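Local coordinates for protein beta-d-glucoside glucohydrolase (Hypocrea jecorina, PDB 3ZZ1) that probably hydrolyses terminal, non-reducing beta-D-glucosyl residues to release beta-D-glucose, as a secreted family 3 glycoside hydrolase of cellulose breakdown, at residues A[55-60]-A[251-256]; A[29-34]-A[291-296]. One frame throughout, in Å; residues are numbered along the deposited sequence.

Interaction 1. Residues A[55-60]-A[251-256]; sequences PSLCLQ and LDMSMP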
loop_
_atom_site.group_PDB
_atom_site.type_symbol
_atom_site.label_atom_id
_atom_site.label_comp_id
_atom_site.label_asym_id
_atom_site.label_seq_id
_atom_site.Cartn_x
_atom_site.Cartn_y
_atom_site.Cartn_z
ATOM N N PRO A 55 17.541 -24.498 2.972
ATOM C CA PRO A 55 16.693 -24.819 4.113
ATOM C C PRO A 55 15.246 -24.988 3.675
ATOM O O PRO A 55 14.923 -24.757 2.509
ATOM C CB PRO A 55 16.829 -23.575 4.996
ATOM C CG PRO A 55 17.002 -22.465 4.020
ATOM C CD PRO A 55 17.816 -23.051 2.886
ATOM N N SER A 56 14.384 -25.406 4.596
ATOM C CA SER A 56 12.956 -25.297 4.373
ATOM C C SER A 56 12.678 -23.801 4.335
ATOM O O SER A 56 12.846 -23.116 5.350
ATOM C CB SER A 56 12.186 -25.959 5.510
ATOM O OG SER A 56 10.807 -25.648 5.435
ATOM N N LEU A 57 12.304 -23.290 3.161
ATOM C CA LEU A 57 12.045 -21.859 2.993
ATOM C C LEU A 57 10.881 -21.445 3.885
ATOM O O LEU A 57 9.841 -22.101 3.896
ATOM C CB LEU A 57 11.762 -21.513 1.527
ATOM C CG LEU A 57 11.860 -20.030 1.144
ATOM C CD1 LEU A 57 13.314 -19.577 1.014
ATOM C CD2 LEU A 57 11.111 -19.765 -0.148
ATOM N N CYS A 58 11.074 -20.377 4.652
ATOM C CA CYS A 58 10.076 -19.943 5.621
ATOM C C CYS A 58 9.412 -18.655 5.150
ATOM O O CYS A 58 10.067 -17.614 5.018
ATOM C CB CYS A 58 10.706 -19.776 7.007
ATOM S SG CYS A 58 9.663 -18.917 8.217
ATOM N N LEU A 59 8.111 -18.747 4.886
ATOM C CA LEU A 59 7.333 -17.626 4.372
ATOM C C LEU A 59 6.343 -17.153 5.428
ATOM O O LEU A 59 5.629 -17.961 6.014
ATOM C CB LEU A 59 6.589 -18.019 3.092
ATOM C CG LEU A 59 7.443 -18.488 1.909
ATOM C CD1 LEU A 59 7.616 -20.005 1.901
ATOM C CD2 LEU A 59 6.815 -18.022 0.612
ATOM N N GLN A 60 6.313 -15.842 5.664
ATOM C CA GLN A 60 5.450 -15.260 6.692
ATOM C C GLN A 60 4.796 -13.966 6.227
ATOM O O GLN A 60 5.405 -13.172 5.508
ATOM C CB GLN A 60 6.256 -14.983 7.965
ATOM C CG GLN A 60 5.427 -14.875 9.250
ATOM C CD GLN A 60 5.204 -16.221 9.936
ATOM O OE1 GLN A 60 4.657 -16.284 11.036
ATOM N NE2 GLN A 60 5.628 -17.292 9.290
ATOM N N LEU A 251 3.386 -20.631 -13.184
ATOM C CA LEU A 251 3.410 -20.754 -11.720
ATOM C C LEU A 251 4.678 -21.481 -11.260
ATOM O O LEU A 251 5.096 -22.462 -11.880
ATOM C CB LEU A 251 2.169 -21.484 -11.201
ATOM C CG LEU A 251 2.032 -21.599 -9.677
ATOM C CD1 LEU A 251 2.010 -20.220 -9.026
ATOM C CD2 LEU A 251 0.794 -22.387 -9.318
ATOM N N ASP A 252 5.271 -20.997 -10.168
ATOM C CA ASP A 252 6.544 -21.514 -9.669
ATOM C C ASP A 252 6.455 -22.157 -8.290
ATOM O O ASP A 252 7.293 -22.991 -7.944
ATOM C CB ASP A 252 7.592 -20.396 -9.626
ATOM C CG ASP A 252 7.859 -19.791 -10.987
ATOM O OD1 ASP A 252 8.099 -20.556 -11.943
ATOM O OD2 ASP A 252 7.842 -18.549 -11.098
ATOM N N MET A 253 5.448 -21.769 -7.504
ATOM C CA MET A 253 5.359 -22.208 -6.115
ATOM C C MET A 253 3.917 -22.380 -5.633
ATOM O O MET A 253 3.102 -21.464 -5.720
ATOM C CB MET A 253 6.134 -21.258 -5.188
ATOM C CG MET A 253 6.383 -21.832 -3.792
ATOM S SD MET A 253 7.244 -20.722 -2.661
ATOM C CE MET A 253 8.942 -20.958 -3.165
ATOM N N SER A 254 3.631 -23.573 -5.123
ATOM C CA SER A 254 2.313 -23.928 -4.630
ATOM C C SER A 254 2.213 -23.651 -3.129
ATOM O O SER A 254 2.765 -24.396 -2.314
ATOM C CB SER A 254 2.048 -25.406 -4.918
ATOM O OG SER A 254 0.755 -25.781 -4.498
ATOM N N MET A 255 1.513 -22.577 -2.774
ATOM C CA MET A 255 1.370 -22.156 -1.374
ATOM C C MET A 255 -0.077 -22.231 -0.889
ATOM O O MET A 255 -0.989 -21.799 -1.595
ATOM C CB MET A 255 1.905 -20.732 -1.188
ATOM C CG MET A 255 3.414 -20.649 -1.072
ATOM S SD MET A 255 4.030 -21.302 0.494
ATOM C CE MET A 255 5.239 -22.476 -0.097
ATOM N N PRO A 256 -0.298 -22.788 0.315
ATOM C CA PRO A 256 0.698 -23.386 1.207
ATOM C C PRO A 256 0.957 -24.860 0.907
ATOM O O PRO A 256 1.742 -25.496 1.608
ATOM C CB PRO A 256 0.039 -23.255 2.580
ATOM C CG PRO A 256 -1.407 -23.387 2.284
ATOM C CD PRO A 256 -1.632 -22.741 0.948
#

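Interaction 2. Residues A[29-34]-A[291-296]; sequences VGIVSG and RILAAW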
loop_
_atom_site.group_PDB
_atom_site.type_symbol
_atom_site.label_atom_id
_atom_site.label_comp_id
_atom_site.label_asym_id
_atom_site.label_seq_id
_atom_site.Cartn_x
_atom_site.Cartn_y
_atom_site.Cartn_z
ATOM N N VAL A 29 10.861 -30.881 -6.762
ATOM C CA VAL A 29 9.444 -30.895 -6.396
ATOM C C VAL A 29 9.252 -30.389 -4.963
ATOM O O VAL A 29 8.284 -29.692 -4.674
ATOM C CB VAL A 29 8.806 -32.296 -6.612
ATOM C CG1 VAL A 29 7.442 -32.398 -5.947
ATOM C CG2 VAL A 29 8.681 -32.594 -8.106
ATOM N N GLY A 30 10.191 -30.725 -4.085
ATOM C CA GLY A 30 10.165 -30.259 -2.697
ATOM C C GLY A 30 10.382 -28.758 -2.565
ATOM O O GLY A 30 9.834 -28.123 -1.661
ATOM N N ILE A 31 11.182 -28.196 -3.470
ATOM C CA ILE A 31 11.475 -26.760 -3.486
ATOM C C ILE A 31 10.264 -25.919 -3.922
ATOM O O ILE A 31 10.045 -24.819 -3.402
ATOM C CB ILE A 31 12.728 -26.453 -4.367
ATOM C CG1 ILE A 31 13.989 -27.050 -3.715
ATOM C CG2 ILE A 31 12.906 -24.943 -4.590
ATOM C CD1 ILE A 31 15.263 -26.915 -4.539
ATOM N N VAL A 32 9.475 -26.446 -4.854
ATOM C CA VAL A 32 8.352 -25.706 -5.432
ATOM C C VAL A 32 7.001 -25.997 -4.765
ATOM O O VAL A 32 6.023 -25.294 -5.019
ATOM C CB VAL A 32 8.236 -25.943 -6.967
ATOM C CG1 VAL A 32 9.584 -25.720 -7.644
ATOM C CG2 VAL A 32 7.709 -27.333 -7.269
ATOM N N SER A 33 6.953 -27.025 -3.918
ATOM C CA SER A 33 5.698 -27.466 -3.313
ATOM C C SER A 33 5.666 -27.190 -1.814
ATOM O O SER A 33 6.504 -27.698 -1.065
ATOM C CB SER A 33 5.472 -28.961 -3.567
ATOM O OG SER A 33 5.697 -29.297 -4.923
ATOM N N GLY A 34 4.696 -26.383 -1.388
ATOM C CA GLY A 34 4.438 -26.155 0.033
ATOM C C GLY A 34 4.054 -27.439 0.756
ATOM O O GLY A 34 3.372 -28.303 0.192
ATOM N N ARG A 291 14.343 -19.884 -10.614
ATOM C CA ARG A 291 13.761 -18.642 -10.117
ATOM C C ARG A 291 13.743 -18.574 -8.581
ATOM O O ARG A 291 14.100 -17.545 -7.996
ATOM C CB ARG A 291 12.356 -18.454 -10.701
ATOM C CG ARG A 291 12.359 -18.272 -12.216
ATOM C CD ARG A 291 10.963 -18.246 -12.805
ATOM N NE ARG A 291 10.996 -17.915 -14.228
ATOM C CZ ARG A 291 10.990 -16.676 -14.721
ATOM N NH1 ARG A 291 10.944 -15.628 -13.908
ATOM N NH2 ARG A 291 11.021 -16.483 -16.036
ATOM N N ILE A 292 13.357 -19.679 -7.942
ATOM C CA ILE A 292 13.287 -19.762 -6.475
ATOM C C ILE A 292 14.682 -19.701 -5.843
ATOM O O ILE A 292 14.918 -18.910 -4.923
ATOM C CB ILE A 292 12.522 -21.031 -5.990
ATOM C CG1 ILE A 292 11.072 -21.008 -6.474
ATOM C CG2 ILE A 292 12.545 -21.132 -4.473
ATOM C CD1 ILE A 292 10.376 -22.371 -6.425
ATOM N N LEU A 293 15.602 -20.527 -6.341
ATOM C CA LEU A 293 16.990 -20.513 -5.859
ATOM C C LEU A 293 17.708 -19.193 -6.155
ATOM O O LEU A 293 18.519 -18.738 -5.350
ATOM C CB LEU A 293 17.792 -21.685 -6.426
ATOM C CG LEU A 293 17.379 -23.111 -6.048
ATOM C CD1 LEU A 293 18.357 -24.099 -6.659
ATOM C CD2 LEU A 293 17.280 -23.301 -4.541
ATOM N N ALA A 294 17.409 -18.581 -7.301
ATOM C CA ALA A 294 18.008 -17.291 -7.651
ATOM C C ALA A 294 17.629 -16.203 -6.654
ATOM O O ALA A 294 18.451 -15.356 -6.331
ATOM C CB ALA A 294 17.619 -16.875 -9.051
ATOM N N ALA A 295 16.386 -16.236 -6.177
ATOM C CA ALA A 295 15.891 -15.267 -5.200
ATOM C C ALA A 295 16.610 -15.428 -3.868
ATOM O O ALA A 295 16.885 -14.448 -3.169
ATOM C CB ALA A 295 14.385 -15.425 -5.015
ATOM N N TRP A 296 16.912 -16.680 -3.539
ATOM C CA TRP A 296 17.644 -17.055 -2.338
ATOM C C TRP A 296 19.089 -16.558 -2.419
ATOM O O TRP A 296 19.612 -15.974 -1.456
ATOM C CB TRP A 296 17.570 -18.578 -2.199
ATOM C CG TRP A 296 18.154 -19.190 -0.950
ATOM C CD1 TRP A 296 17.765 -18.965 0.340
ATOM C CD2 TRP A 296 19.182 -20.191 -0.891
ATOM N NE1 TRP A 296 18.510 -19.736 1.199
ATOM C CE2 TRP A 296 19.382 -20.502 0.469
ATOM C CE3 TRP A 296 19.956 -20.848 -1.858
ATOM C CZ2 TRP A 296 20.334 -21.443 0.891
ATOM C CZ3 TRP A 296 20.906 -21.785 -1.438
ATOM C CH2 TRP A 296 21.085 -22.068 -0.076
#

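Interaction 1. Residues A[55-60]-A[251-256]
Two leucines of 55-60, Leu57 and Leu59, meet two methionines of 251-256, Met253 and Met255, and the pairing illustrates how long, bendable side chains can bridge a wide gap between barrel segments. The backbones stay well apart: the CA of Leu57 and the CA of Met253 are 11.3 Å from each other, and all four side chains point into the space between them.

The firmer part lies at the two methyl ends. Met253 runs straight out from its backbone (chi1 -165°, chi2 -178°) and bends only at its last torsion, which carries CE to 3.9 Å from CD2 of Leu57. Met255 is more folded: turns at chi2 (-71°) and chi3 bring its sulfur and terminal methyl against one branch of Leu59, with CE 4.0 Å and SD 4.1 Å from CD1 of Leu59.

Looser is the link between these two pairs, where CD2 of Leu59 approaches SD of Met253 at 4.3 Å. None of this borders solvent, since all four residues are buried. Val108 of strand 108-109 lies against both leucines, while Met234 of strand 232-235 touches Leu59 and Tyr232 touches Met253, consistent with a place in the core of the TIM-barrel-like N-terminal domain, where strand 58-60 runs parallel to 108-109.

Across the interface the chemistry is purely apolar, branched methyls against thioethers, and only 139 Å² is buried in total. Such contacts impose little directionality, so the alignment of the segments probably owes more to backbone bonds made by each segment, such as those of Leu59 with Gly44 and of Asp252 with Val233.

Interaction 2. Residues A[29-34]-A[291-296]
Ile31 and Val32, at the end of helix 25-32, pack on Ile292 and Leu293 of helix 282-298, a worked case of two helices joined by aliphatic branches. The apolar contacts come first. Ile31 and Ile292 run alongside one another with opposite headings, each offering the branch methyl that stands opposite its own backbone N, and the two CG2 atoms are 3.8 Å apart. The other arm of Ile292 reaches farther, its chi2 of 162° extending CD1 to 3.7 Å from CG1 of Val32, where the two side chains meet at roughly a right angle. That same CD1 also lies 3.9 Å from the backbone O of Ile31, so Ile292 is held against both residues of the helix end. On the flank, the side chain of Ile31 lies nearly perpendicular to that of Leu293, with its CD1 4.1 Å from CD2 of Leu293. Together these contacts bury 173 Å².

Polar interactions belong to the helix terminus itself. Ser33, the first residue to leave helical geometry, turns its OG back to Val29 O at 2.6 Å. The bond arrives at a C=O...OG angle of 147°, tilted 22° from the carbonyl plane, and a weak bond from Ser33 N reaches the same oxygen. Gly268 N also bonds to Ser33 OG, tying the last turn to a loop.

Around this interface, Val289 and Met288 of helix 282-298 extend the surface under Ile31 and Val32, Ala19 of helix 8-20 touches Leu293, and Tyr232 of strand 232-235 lies against Ile292, placing the helix pair beside the barrel sheet.

Along the chain the segments come in the order 29-34, 55-60, 251-256, 291-296, with interaction 1 enclosed between the two halves of interaction 2. The contact centres lie about 7 Å apart, and 251-256 links them physically: Ser254 N and Ser254 O each lie 2.9 Å from a backbone partner, Val32 O and Gly34 N respectively, as probable hydrogen bonds. Ile292 works on both sides, since it packs against Met253 as well as helix 25-32. Strand 232-235 likewise borders both contacts, through Tyr232. The two buried contacts thus adjoin through 251-256 and Ile292, and helix 25-32, early in the chain, is packed beside helix 282-298, about 250 residues later.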